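Putative uncharacterized protein (Chaetomium thermophilum, PDB 5T8V) probably takes part in loading the cohesin ring onto chromatin, this chain being the C-terminal HEAT-repeat fragment of the Scc2 cohesin loader. Local coordinates at residues T359-L364 / R564-L569; A512-L517 / S531-I536; F1166-T1171 / I1204-A1209; A1300-V1305 / A1376-R1381. All blocks are in the same frame, centred on the assembly; numbering follows the deposited sequence.

All four contacts join helices of one long, largely helical HEAT-repeat chain. Contacts 1 and 2 lie together, with centres about 19 Å apart. Contact 2 is nested in the loop of chain that contact 1 closes. Helix 527-550 links them: it supplies one side of contact 2 and also packs against Ile361, Leu364 and Leu569 of contact 1. Contacts 3 and 4 form a second pair, with centres about 24 Å apart, nearer the C-terminus. Both touch helix 1271-1284, through Phe1208 in contact 3 and Met1301 in contact 4. The two pairs are far apart: the centres of contacts 1 and 3 are about 87 Å from each other.

Contact 1 (T359-L364 / R564-L569); sequences TAIRDL and RLAYRL
Two helices of the HEAT-repeat array, 357-391 and 556-574, meet closely where Ala360 faces Ala566. The axes of the two segments approach to 8.1 Å, and their directions differ by 34°. The small side chains permit this spacing. Ala360 CB lies 3.6 Å from Ala566 CB. The methyl of Ala566 also lies 3.5 Å from Ala360 O, which is already the acceptor for Leu364 N within its own helix. Ala566 is thus set against backbone as well as side chain. Ile361 CD1 reaches Ala566 CB at 4.0 Å, although the side chain starts out away from the partner helix. The helices run in the same general direction but are not chain neighbours: about 200 residues, mostly helical, separate the two segments. Helix 527-550 covers Ile361 and Leu569 with Ile544, and Leu364 with Cys545. In Leu364, CG is anti to the backbone N (chi1 175°). The CD2 branch extends from there to within 3.9 Å of Ala566 CA, and it also meets Leu569 CB at 4.2 Å. No hydrogen bond crosses between the segments. Outside the contact, Arg362 forms a salt bridge with Asp549, and Arg568 forms one with Glu350.

Contact 2 (A512-L517 / S531-I536); sequences ATLEYL and SAMTFI
Met533, Leu517 and Ile536 bury the most surface here, with Leu514 close behind. Leu517 and Met533 slide past each other in opposite directions, and Leu517 CB lies 3.7 Å from Met533 CG. The Met533 chain bends at its last torsion (chi3 -83°). That turn leaves its CE methyl 3.9 Å from Leu517 O. Leu517 and Ile536 instead reach toward each other tip to tip, with 3.7 Å between the CD1 atoms. The helices run antiparallel, at 164° between segment directions, with axes 10.0 Å apart. Helix 509-520 is followed directly in the chain by helix 527-550, so this is the interior of a helical hairpin, the building element of a HEAT-repeat array. Leu514 packs on the other branch of Ile536. Leu514 CD2 lies 3.7 Å from Ile536 CG2 and also approaches the backbone oxygen of Met533. Thr513 contributes its methyl. The Thr513 and Ile536 side chains cross at about a right angle, with Thr513 CG2 4.0 Å from Ile536 CD1. The Thr513 hydroxyl is bonded back to Pro509 O within its own helix. Trp540, one turn further along helix 527-550, touches Leu514. Leu529, nearer the start of that helix, touches Leu517.

Contact 3 (F1166-T1171 / I1204-A1209); sequences FITLAT and IQSIFA
Thr1168 and Ile1207 bring the two backbones close, with 4.8 Å between their CA atoms, near the end of helix 1163-1169. Ile1207 carries most of the apolar contact. Its CG1, anti to the carbonyl carbon (chi1 -66°), lies 4.0 Å from Thr1168 CA. Its CD1 meets Ile1167 CG2 at 3.9 Å, the two side chains crossing at about a right angle. The other branch, CG2, touches Thr1171 CG2 at 3.8 Å. Thr1171 lies in the turn beyond the helix. Both segments fall in the sequence family named sister chromatid cohesion C-terminus. Their helices are not consecutive, since helix 1175-1191 and the short helix 1193-1196 come between them. Within the turn, Thr1171 OG1 donates a 2.8 Å hydrogen bond to Thr1168 O, in the carbonyl plane. That oxygen also accepts from Thr1171 N. Thr1171 O is bonded to Gln1211. The hydroxyls of Thr1168 and Ser1206 also meet between the segments. The modelled 2.4 Å between Thr1168 OG1 and Ser1206 OG is too short to be trusted, so details of this hydrogen bond are doubtful. Thr1168 OG1 also pairs with Val1164 O.

Contact 4 (A1300-V1305 / A1376-R1381); sequences AMERLV and AIWEVR
Glu1302 OE2 is gripped by two nitrogens of Arg1381. Arg1381 NE is 3.0 Å and Arg1381 NH2 2.9 Å from Glu1302 OE2. The guanidinium presents its side, and OE2 lies in the guanidinium plane. The carboxylate is turned against that plane. NE meets OE2 on its anti side, while NH2 comes from above the carboxylate plane. Both N-H bonds to this one oxygen are bent, the one from NE to 147°. Glu1302 reaches across with its chain extended beyond CG. Arg1381 bends at its second torsion (chi2 -96°). Within its own helix, Trp1378 CH2 lies over the centre of one guanidinium face. Glu1302 CG also approaches the indole, 4.1 Å from Trp1378 CZ3.

Beside this charged patch runs an apolar seam. Ile1377 CG2 packs against Val1305 CG2, the two side chains sliding past each other in opposite directions. The same Ile1377 CG2 lies 3.9 Å from Met1301 CB, and Ile1377 CD1 meets Leu1304 CD2 at 4.0 Å. Met1301 CE comes to 4.0 Å from Arg1381 CA. The helices, 1291-1319 and 1364-1387, are antiparallel neighbours in the C-terminal part of the helical array, at 152° with axes 9.9 Å apart. Helix 1271-1284 packs on the apolar side, where Leu1283 touches Met1301 and Val1380. The chemistry is divided: carbon contacts join the facing sides, around the buried Met1301, Val1305 and Ile1377, and a salt bridge between two partly exposed residues borders them. Trp1378 CH2 against one face and the two bonds to OE2 at the edge probably limit the rotation of the Arg1381 guanidinium.

Contact 1 (T359-L364 / R564-L569)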
# COMPACT_ATOMS: atom_id res chain seq x y z
N THR A 359 -33.88 -27.71 -30.85
CA THR A 359 -34.85 -28.32 -29.95
C THR A 359 -34.16 -29.13 -28.85
O THR A 359 -34.59 -29.10 -27.70
CB THR A 359 -35.81 -29.21 -30.74
OG1 THR A 359 -36.38 -28.46 -31.82
CG2 THR A 359 -36.94 -29.71 -29.83
N ALA A 360 -33.10 -29.86 -29.21
CA ALA A 360 -32.34 -30.58 -28.19
C ALA A 360 -31.82 -29.62 -27.13
O ALA A 360 -31.92 -29.88 -25.93
CB ALA A 360 -31.18 -31.33 -28.86
N ILE A 361 -31.26 -28.49 -27.57
CA ILE A 361 -30.76 -27.49 -26.63
C ILE A 361 -31.89 -26.98 -25.74
O ILE A 361 -31.70 -26.79 -24.54
CB ILE A 361 -30.09 -26.34 -27.40
CG1 ILE A 361 -28.80 -26.83 -28.07
CG2 ILE A 361 -29.82 -25.14 -26.47
CD1 ILE A 361 -27.63 -27.06 -27.11
N ARG A 362 -33.07 -26.75 -26.32
CA ARG A 362 -34.15 -26.19 -25.53
C ARG A 362 -34.67 -27.19 -24.50
O ARG A 362 -34.93 -26.83 -23.34
CB ARG A 362 -35.28 -25.72 -26.46
CG ARG A 362 -36.12 -24.56 -25.92
CD ARG A 362 -35.26 -23.40 -25.43
NE ARG A 362 -34.17 -23.09 -26.37
CZ ARG A 362 -33.00 -22.56 -26.02
NH1 ARG A 362 -32.73 -22.28 -24.75
NH2 ARG A 362 -32.09 -22.31 -26.95
N ASP A 363 -34.80 -28.46 -24.89
CA ASP A 363 -35.12 -29.51 -23.94
C ASP A 363 -34.11 -29.52 -22.79
O ASP A 363 -34.48 -29.47 -21.61
CB ASP A 363 -35.13 -30.87 -24.64
CG ASP A 363 -36.30 -31.02 -25.59
OD1 ASP A 363 -37.05 -30.05 -25.78
OD2 ASP A 363 -36.46 -32.13 -26.15
N LEU A 364 -32.82 -29.59 -23.13
CA LEU A 364 -31.80 -29.60 -22.09
C LEU A 364 -31.94 -28.39 -21.18
O LEU A 364 -31.75 -28.49 -19.97
CB LEU A 364 -30.40 -29.65 -22.71
CG LEU A 364 -29.26 -29.55 -21.70
CD1 LEU A 364 -29.37 -30.63 -20.63
CD2 LEU A 364 -27.92 -29.64 -22.40
N ARG A 564 -26.04 -33.17 -30.25
CA ARG A 564 -25.70 -34.48 -29.69
C ARG A 564 -25.39 -34.36 -28.21
O ARG A 564 -25.89 -35.13 -27.39
CB ARG A 564 -24.53 -35.09 -30.44
CG ARG A 564 -24.77 -35.27 -31.93
CD ARG A 564 -23.49 -35.64 -32.66
NE ARG A 564 -23.57 -35.34 -34.09
CZ ARG A 564 -22.52 -35.30 -34.90
NH1 ARG A 564 -21.30 -35.52 -34.44
NH2 ARG A 564 -22.70 -35.02 -36.19
N LEU A 565 -24.55 -33.38 -27.84
CA LEU A 565 -24.26 -33.14 -26.43
C LEU A 565 -25.53 -32.85 -25.65
O LEU A 565 -25.67 -33.25 -24.49
CB LEU A 565 -23.27 -31.99 -26.28
CG LEU A 565 -21.82 -32.28 -26.68
CD1 LEU A 565 -21.03 -30.99 -26.80
CD2 LEU A 565 -21.16 -33.21 -25.68
N ALA A 566 -26.48 -32.14 -26.27
CA ALA A 566 -27.73 -31.83 -25.59
C ALA A 566 -28.50 -33.10 -25.26
O ALA A 566 -28.91 -33.32 -24.12
CB ALA A 566 -28.57 -30.88 -26.45
N TYR A 567 -28.71 -33.96 -26.27
CA TYR A 567 -29.39 -35.22 -26.03
C TYR A 567 -28.66 -36.03 -24.96
O TYR A 567 -29.27 -36.47 -23.97
CB TYR A 567 -29.49 -36.02 -27.33
CG TYR A 567 -30.00 -37.43 -27.14
CD1 TYR A 567 -31.37 -37.69 -27.09
CD2 TYR A 567 -29.13 -38.50 -27.01
CE1 TYR A 567 -31.84 -38.98 -26.91
CE2 TYR A 567 -29.59 -39.79 -26.83
CZ TYR A 567 -30.95 -40.03 -26.78
OH TYR A 567 -31.42 -41.31 -26.61
N ARG A 568 -27.36 -36.24 -25.14
CA ARG A 568 -26.58 -37.04 -24.20
C ARG A 568 -26.74 -36.53 -22.78
O ARG A 568 -27.10 -37.28 -21.87
CB ARG A 568 -25.10 -37.03 -24.60
CG ARG A 568 -24.83 -37.73 -25.92
CD ARG A 568 -23.42 -37.45 -26.42
NE ARG A 568 -23.22 -37.97 -27.77
CZ ARG A 568 -22.15 -37.72 -28.52
NH1 ARG A 568 -21.17 -36.95 -28.05
NH2 ARG A 568 -22.06 -38.23 -29.73
N LEU A 569 -26.48 -35.23 -22.56
CA LEU A 569 -26.56 -34.69 -21.21
C LEU A 569 -27.97 -34.77 -20.64
O LEU A 569 -28.14 -34.93 -19.43
CB LEU A 569 -26.06 -33.24 -21.19
CG LEU A 569 -24.58 -33.08 -20.85
CD1 LEU A 569 -24.30 -33.47 -19.41
CD2 LEU A 569 -23.70 -33.88 -21.81

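Contact 2 (A512-L517 / S531-I536)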
# COMPACT_ATOMS: atom_id res chain seq x y z
N ALA A 512 -13.70 -35.72 -18.43
CA ALA A 512 -12.61 -36.28 -17.63
C ALA A 512 -12.92 -36.21 -16.15
O ALA A 512 -12.72 -37.19 -15.41
CB ALA A 512 -11.31 -35.54 -17.94
N THR A 513 -13.42 -35.06 -15.68
CA THR A 513 -13.77 -34.93 -14.27
C THR A 513 -14.81 -35.96 -13.87
O THR A 513 -14.67 -36.64 -12.84
CB THR A 513 -14.28 -33.51 -13.99
OG1 THR A 513 -13.30 -32.56 -14.43
CG2 THR A 513 -14.53 -33.31 -12.51
N LEU A 514 -15.86 -36.11 -14.68
CA LEU A 514 -16.93 -37.04 -14.33
C LEU A 514 -16.44 -38.48 -14.35
O LEU A 514 -16.84 -39.30 -13.52
CB LEU A 514 -18.12 -36.85 -15.27
CG LEU A 514 -18.99 -35.64 -14.95
CD1 LEU A 514 -19.95 -35.36 -16.09
CD2 LEU A 514 -19.76 -35.86 -13.66
N GLU A 515 -15.56 -38.82 -15.30
CA GLU A 515 -15.04 -40.19 -15.36
C GLU A 515 -14.14 -40.47 -14.17
O GLU A 515 -14.14 -41.59 -13.64
CB GLU A 515 -14.29 -40.41 -16.67
CG GLU A 515 -15.19 -40.39 -17.91
CD GLU A 515 -16.14 -41.56 -17.96
OE1 GLU A 515 -15.99 -42.50 -17.14
OE2 GLU A 515 -17.04 -41.55 -18.83
N TYR A 516 -13.37 -39.48 -13.73
CA TYR A 516 -12.56 -39.64 -12.53
C TYR A 516 -13.44 -39.88 -11.31
O TYR A 516 -13.30 -40.90 -10.61
CB TYR A 516 -11.68 -38.41 -12.33
CG TYR A 516 -10.87 -38.44 -11.05
CD1 TYR A 516 -9.74 -39.24 -10.94
CD2 TYR A 516 -11.22 -37.66 -9.96
CE1 TYR A 516 -8.99 -39.27 -9.78
CE2 TYR A 516 -10.48 -37.68 -8.79
CZ TYR A 516 -9.37 -38.49 -8.71
OH TYR A 516 -8.63 -38.51 -7.55
N LEU A 517 -14.38 -38.96 -11.05
CA LEU A 517 -15.30 -39.15 -9.93
C LEU A 517 -16.01 -40.49 -10.02
O LEU A 517 -16.29 -41.12 -8.99
CB LEU A 517 -16.32 -38.01 -9.89
CG LEU A 517 -15.78 -36.60 -9.64
CD1 LEU A 517 -16.93 -35.61 -9.65
CD2 LEU A 517 -15.04 -36.52 -8.32
N SER A 531 -23.58 -37.17 -5.51
CA SER A 531 -24.17 -35.84 -5.55
C SER A 531 -23.25 -34.88 -6.30
O SER A 531 -23.71 -34.09 -7.14
CB SER A 531 -24.43 -35.33 -4.13
OG SER A 531 -23.21 -35.01 -3.48
N ALA A 532 -21.95 -34.92 -6.01
CA ALA A 532 -21.00 -34.11 -6.77
C ALA A 532 -21.11 -34.41 -8.26
O ALA A 532 -21.06 -33.50 -9.09
CB ALA A 532 -19.58 -34.36 -6.27
N MET A 533 -21.27 -35.69 -8.61
CA MET A 533 -21.36 -36.06 -10.01
C MET A 533 -22.60 -35.48 -10.67
O MET A 533 -22.52 -34.87 -11.74
CB MET A 533 -21.33 -37.58 -10.15
CG MET A 533 -19.94 -38.15 -10.35
SD MET A 533 -19.96 -39.88 -10.82
CE MET A 533 -20.11 -40.66 -9.22
N THR A 534 -23.77 -35.65 -10.05
CA THR A 534 -24.99 -35.10 -10.65
C THR A 534 -24.89 -33.58 -10.78
O THR A 534 -25.26 -33.01 -11.81
CB THR A 534 -26.22 -35.50 -9.83
OG1 THR A 534 -26.06 -35.06 -8.47
CG2 THR A 534 -26.42 -37.00 -9.85
N PHE A 535 -24.38 -32.92 -9.74
CA PHE A 535 -24.18 -31.48 -9.78
C PHE A 535 -23.34 -31.08 -10.99
O PHE A 535 -23.73 -30.22 -11.79
CB PHE A 535 -23.51 -31.03 -8.48
CG PHE A 535 -23.47 -29.54 -8.28
CD1 PHE A 535 -22.44 -28.78 -8.81
CD2 PHE A 535 -24.44 -28.90 -7.53
CE1 PHE A 535 -22.39 -27.42 -8.62
CE2 PHE A 535 -24.40 -27.54 -7.34
CZ PHE A 535 -23.37 -26.79 -7.88
N ILE A 536 -22.17 -31.71 -11.15
CA ILE A 536 -21.30 -31.38 -12.28
C ILE A 536 -22.00 -31.66 -13.60
O ILE A 536 -21.84 -30.92 -14.57
CB ILE A 536 -19.96 -32.13 -12.15
CG1 ILE A 536 -19.09 -31.44 -11.11
CG2 ILE A 536 -19.23 -32.19 -13.49
CD1 ILE A 536 -17.87 -32.23 -10.69

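Contact 3 (F1166-T1171 / I1204-A1209)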
# COMPACT_ATOMS: atom_id res chain seq x y z
N PHE A 1166 12.35 41.34 6.96
CA PHE A 1166 12.41 39.89 6.77
C PHE A 1166 11.02 39.26 6.88
O PHE A 1166 10.70 38.33 6.12
CB PHE A 1166 13.36 39.25 7.77
CG PHE A 1166 14.81 39.35 7.38
CD1 PHE A 1166 15.28 38.70 6.25
CD2 PHE A 1166 15.70 40.09 8.13
CE1 PHE A 1166 16.61 38.79 5.89
CE2 PHE A 1166 17.03 40.18 7.77
CZ PHE A 1166 17.49 39.53 6.65
N ILE A 1167 10.20 39.75 7.81
CA ILE A 1167 8.81 39.29 7.87
C ILE A 1167 8.13 39.51 6.53
O ILE A 1167 7.31 38.70 6.08
CB ILE A 1167 8.06 40.01 9.01
CG1 ILE A 1167 8.70 39.67 10.36
CG2 ILE A 1167 6.59 39.63 9.01
CD1 ILE A 1167 8.17 40.49 11.52
N THR A 1168 8.46 40.62 5.85
CA THR A 1168 7.85 40.92 4.56
C THR A 1168 8.41 40.02 3.46
O THR A 1168 7.65 39.50 2.63
CB THR A 1168 8.07 42.39 4.21
OG1 THR A 1168 7.62 43.21 5.29
CG2 THR A 1168 7.31 42.77 2.95
N LEU A 1169 9.73 39.84 3.43
CA LEU A 1169 10.34 39.01 2.40
C LEU A 1169 9.99 37.54 2.55
O LEU A 1169 10.11 36.79 1.58
CB LEU A 1169 11.86 39.19 2.42
CG LEU A 1169 12.36 40.60 2.07
CD1 LEU A 1169 13.83 40.75 2.42
CD2 LEU A 1169 12.13 40.90 0.59
N ALA A 1170 9.56 37.11 3.74
CA ALA A 1170 9.16 35.72 3.91
C ALA A 1170 7.95 35.36 3.07
O ALA A 1170 7.73 34.17 2.79
CB ALA A 1170 8.87 35.44 5.39
N THR A 1171 7.16 36.34 2.65
CA THR A 1171 5.99 36.11 1.81
C THR A 1171 6.31 36.24 0.32
O THR A 1171 5.40 36.43 -0.49
CB THR A 1171 4.87 37.08 2.18
OG1 THR A 1171 5.24 38.42 1.82
CG2 THR A 1171 4.58 37.03 3.67
N ILE A 1204 2.08 43.82 9.10
CA ILE A 1204 0.95 43.46 8.23
C ILE A 1204 0.87 44.42 7.06
O ILE A 1204 0.84 44.01 5.89
CB ILE A 1204 -0.35 43.43 9.04
CG1 ILE A 1204 -0.26 42.39 10.17
CG2 ILE A 1204 -1.54 43.12 8.14
CD1 ILE A 1204 -1.35 42.49 11.20
N GLN A 1205 0.83 45.73 7.35
CA GLN A 1205 0.82 46.72 6.28
C GLN A 1205 1.96 46.49 5.30
O GLN A 1205 1.78 46.60 4.08
CB GLN A 1205 0.90 48.13 6.88
CG GLN A 1205 -0.28 48.50 7.76
CD GLN A 1205 0.03 49.65 8.70
OE1 GLN A 1205 1.09 50.28 8.60
NE2 GLN A 1205 -0.88 49.93 9.63
N SER A 1206 3.14 46.16 5.82
CA SER A 1206 4.30 45.92 4.96
C SER A 1206 4.07 44.73 4.05
O SER A 1206 4.36 44.78 2.85
CB SER A 1206 5.55 45.72 5.82
OG SER A 1206 6.68 45.44 5.00
N ILE A 1207 3.56 43.62 4.60
CA ILE A 1207 3.31 42.44 3.79
C ILE A 1207 2.31 42.77 2.69
O ILE A 1207 2.46 42.34 1.54
CB ILE A 1207 2.82 41.27 4.66
CG1 ILE A 1207 3.95 40.83 5.61
CG2 ILE A 1207 2.37 40.10 3.79
CD1 ILE A 1207 3.52 39.79 6.63
N PHE A 1208 1.26 43.54 3.02
CA PHE A 1208 0.27 43.89 2.01
C PHE A 1208 0.89 44.75 0.91
O PHE A 1208 0.73 44.46 -0.28
CB PHE A 1208 -0.90 44.63 2.65
CG PHE A 1208 -1.87 45.20 1.65
CD1 PHE A 1208 -2.63 44.36 0.85
CD2 PHE A 1208 -2.02 46.57 1.51
CE1 PHE A 1208 -3.51 44.88 -0.08
CE2 PHE A 1208 -2.90 47.09 0.59
CZ PHE A 1208 -3.65 46.25 -0.20
N ALA A 1209 1.61 45.81 1.29
CA ALA A 1209 2.25 46.66 0.29
C ALA A 1209 3.21 45.86 -0.58
O ALA A 1209 3.33 46.11 -1.79
CB ALA A 1209 2.99 47.81 0.97

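Contact 4 (A1300-V1305 / A1376-R1381)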
# COMPACT_ATOMS: atom_id res chain seq x y z
N ALA A 1300 -14.26 38.83 18.01
CA ALA A 1300 -13.80 40.17 17.66
C ALA A 1300 -14.43 40.65 16.36
O ALA A 1300 -14.72 41.84 16.20
CB ALA A 1300 -12.28 40.19 17.55
N MET A 1301 -14.65 39.73 15.41
CA MET A 1301 -15.28 40.11 14.15
C MET A 1301 -16.75 40.49 14.36
O MET A 1301 -17.22 41.49 13.82
CB MET A 1301 -15.15 38.98 13.13
CG MET A 1301 -13.72 38.68 12.72
SD MET A 1301 -13.59 37.55 11.31
CE MET A 1301 -14.21 36.04 12.03
N GLU A 1302 -17.48 39.69 15.14
CA GLU A 1302 -18.85 40.05 15.48
C GLU A 1302 -18.90 41.37 16.24
O GLU A 1302 -19.79 42.20 16.01
CB GLU A 1302 -19.49 38.93 16.31
CG GLU A 1302 -19.69 37.63 15.55
CD GLU A 1302 -20.15 36.50 16.45
OE1 GLU A 1302 -20.31 36.73 17.67
OE2 GLU A 1302 -20.35 35.38 15.95
N ARG A 1303 -17.95 41.58 17.16
CA ARG A 1303 -17.92 42.83 17.92
C ARG A 1303 -17.71 44.02 17.00
O ARG A 1303 -18.43 45.03 17.09
CB ARG A 1303 -16.83 42.75 18.99
CG ARG A 1303 -16.78 43.94 19.94
CD ARG A 1303 -15.98 43.63 21.20
NE ARG A 1303 -14.62 43.15 20.89
CZ ARG A 1303 -14.23 41.88 20.91
NH1 ARG A 1303 -15.08 40.91 21.22
NH2 ARG A 1303 -12.98 41.58 20.62
N LEU A 1304 -16.73 43.93 16.10
CA LEU A 1304 -16.48 45.02 15.16
C LEU A 1304 -17.69 45.28 14.27
O LEU A 1304 -18.16 46.42 14.15
CB LEU A 1304 -15.25 44.70 14.31
CG LEU A 1304 -15.03 45.57 13.07
CD1 LEU A 1304 -14.96 47.05 13.44
CD2 LEU A 1304 -13.78 45.14 12.33
N VAL A 1305 -18.20 44.23 13.63
CA VAL A 1305 -19.33 44.38 12.72
C VAL A 1305 -20.51 45.02 13.44
O VAL A 1305 -21.16 45.93 12.91
CB VAL A 1305 -19.70 43.02 12.11
CG1 VAL A 1305 -21.02 43.10 11.34
CG2 VAL A 1305 -18.59 42.54 11.19
N ALA A 1376 -18.05 41.32 3.79
CA ALA A 1376 -16.97 40.36 3.66
C ALA A 1376 -16.59 39.78 5.02
O ALA A 1376 -16.44 38.56 5.17
CB ALA A 1376 -15.76 41.02 3.00
N ILE A 1377 -16.43 40.64 6.03
CA ILE A 1377 -16.12 40.18 7.38
C ILE A 1377 -17.13 39.12 7.81
O ILE A 1377 -16.77 38.02 8.22
CB ILE A 1377 -16.10 41.36 8.37
CG1 ILE A 1377 -14.96 42.32 8.04
CG2 ILE A 1377 -15.96 40.85 9.80
CD1 ILE A 1377 -15.05 43.64 8.79
N TRP A 1378 -18.42 39.45 7.71
CA TRP A 1378 -19.45 38.51 8.15
C TRP A 1378 -19.46 37.25 7.29
O TRP A 1378 -19.75 36.16 7.80
CB TRP A 1378 -20.83 39.18 8.11
CG TRP A 1378 -21.90 38.32 8.70
CD1 TRP A 1378 -22.75 37.50 8.02
CD2 TRP A 1378 -22.21 38.17 10.09
NE1 TRP A 1378 -23.59 36.86 8.90
CE2 TRP A 1378 -23.28 37.25 10.18
CE3 TRP A 1378 -21.70 38.73 11.26
CZ2 TRP A 1378 -23.85 36.88 11.39
CZ3 TRP A 1378 -22.26 38.36 12.47
CH2 TRP A 1378 -23.33 37.44 12.53
N GLU A 1379 -19.16 37.38 6.00
CA GLU A 1379 -19.07 36.20 5.15
C GLU A 1379 -18.02 35.23 5.68
O GLU A 1379 -18.30 34.05 5.92
CB GLU A 1379 -18.74 36.61 3.71
CG GLU A 1379 -18.68 35.46 2.72
CD GLU A 1379 -20.01 34.75 2.56
OE1 GLU A 1379 -21.05 35.36 2.88
OE2 GLU A 1379 -20.02 33.58 2.11
N VAL A 1380 -16.79 35.72 5.89
CA VAL A 1380 -15.75 34.87 6.46
C VAL A 1380 -16.18 34.35 7.83
O VAL A 1380 -15.86 33.22 8.21
CB VAL A 1380 -14.42 35.64 6.54
CG1 VAL A 1380 -13.36 34.82 7.27
CG2 VAL A 1380 -13.94 36.01 5.15
N ARG A 1381 -16.90 35.17 8.60
CA ARG A 1381 -17.35 34.76 9.92
C ARG A 1381 -18.22 33.52 9.83
O ARG A 1381 -17.94 32.50 10.47
CB ARG A 1381 -18.09 35.92 10.60
CG ARG A 1381 -18.72 35.57 11.94
CD ARG A 1381 -20.19 35.20 11.78
NE ARG A 1381 -20.83 34.94 13.07
CZ ARG A 1381 -22.05 34.42 13.20
NH1 ARG A 1381 -22.76 34.10 12.13
NH2 ARG A 1381 -22.55 34.21 14.41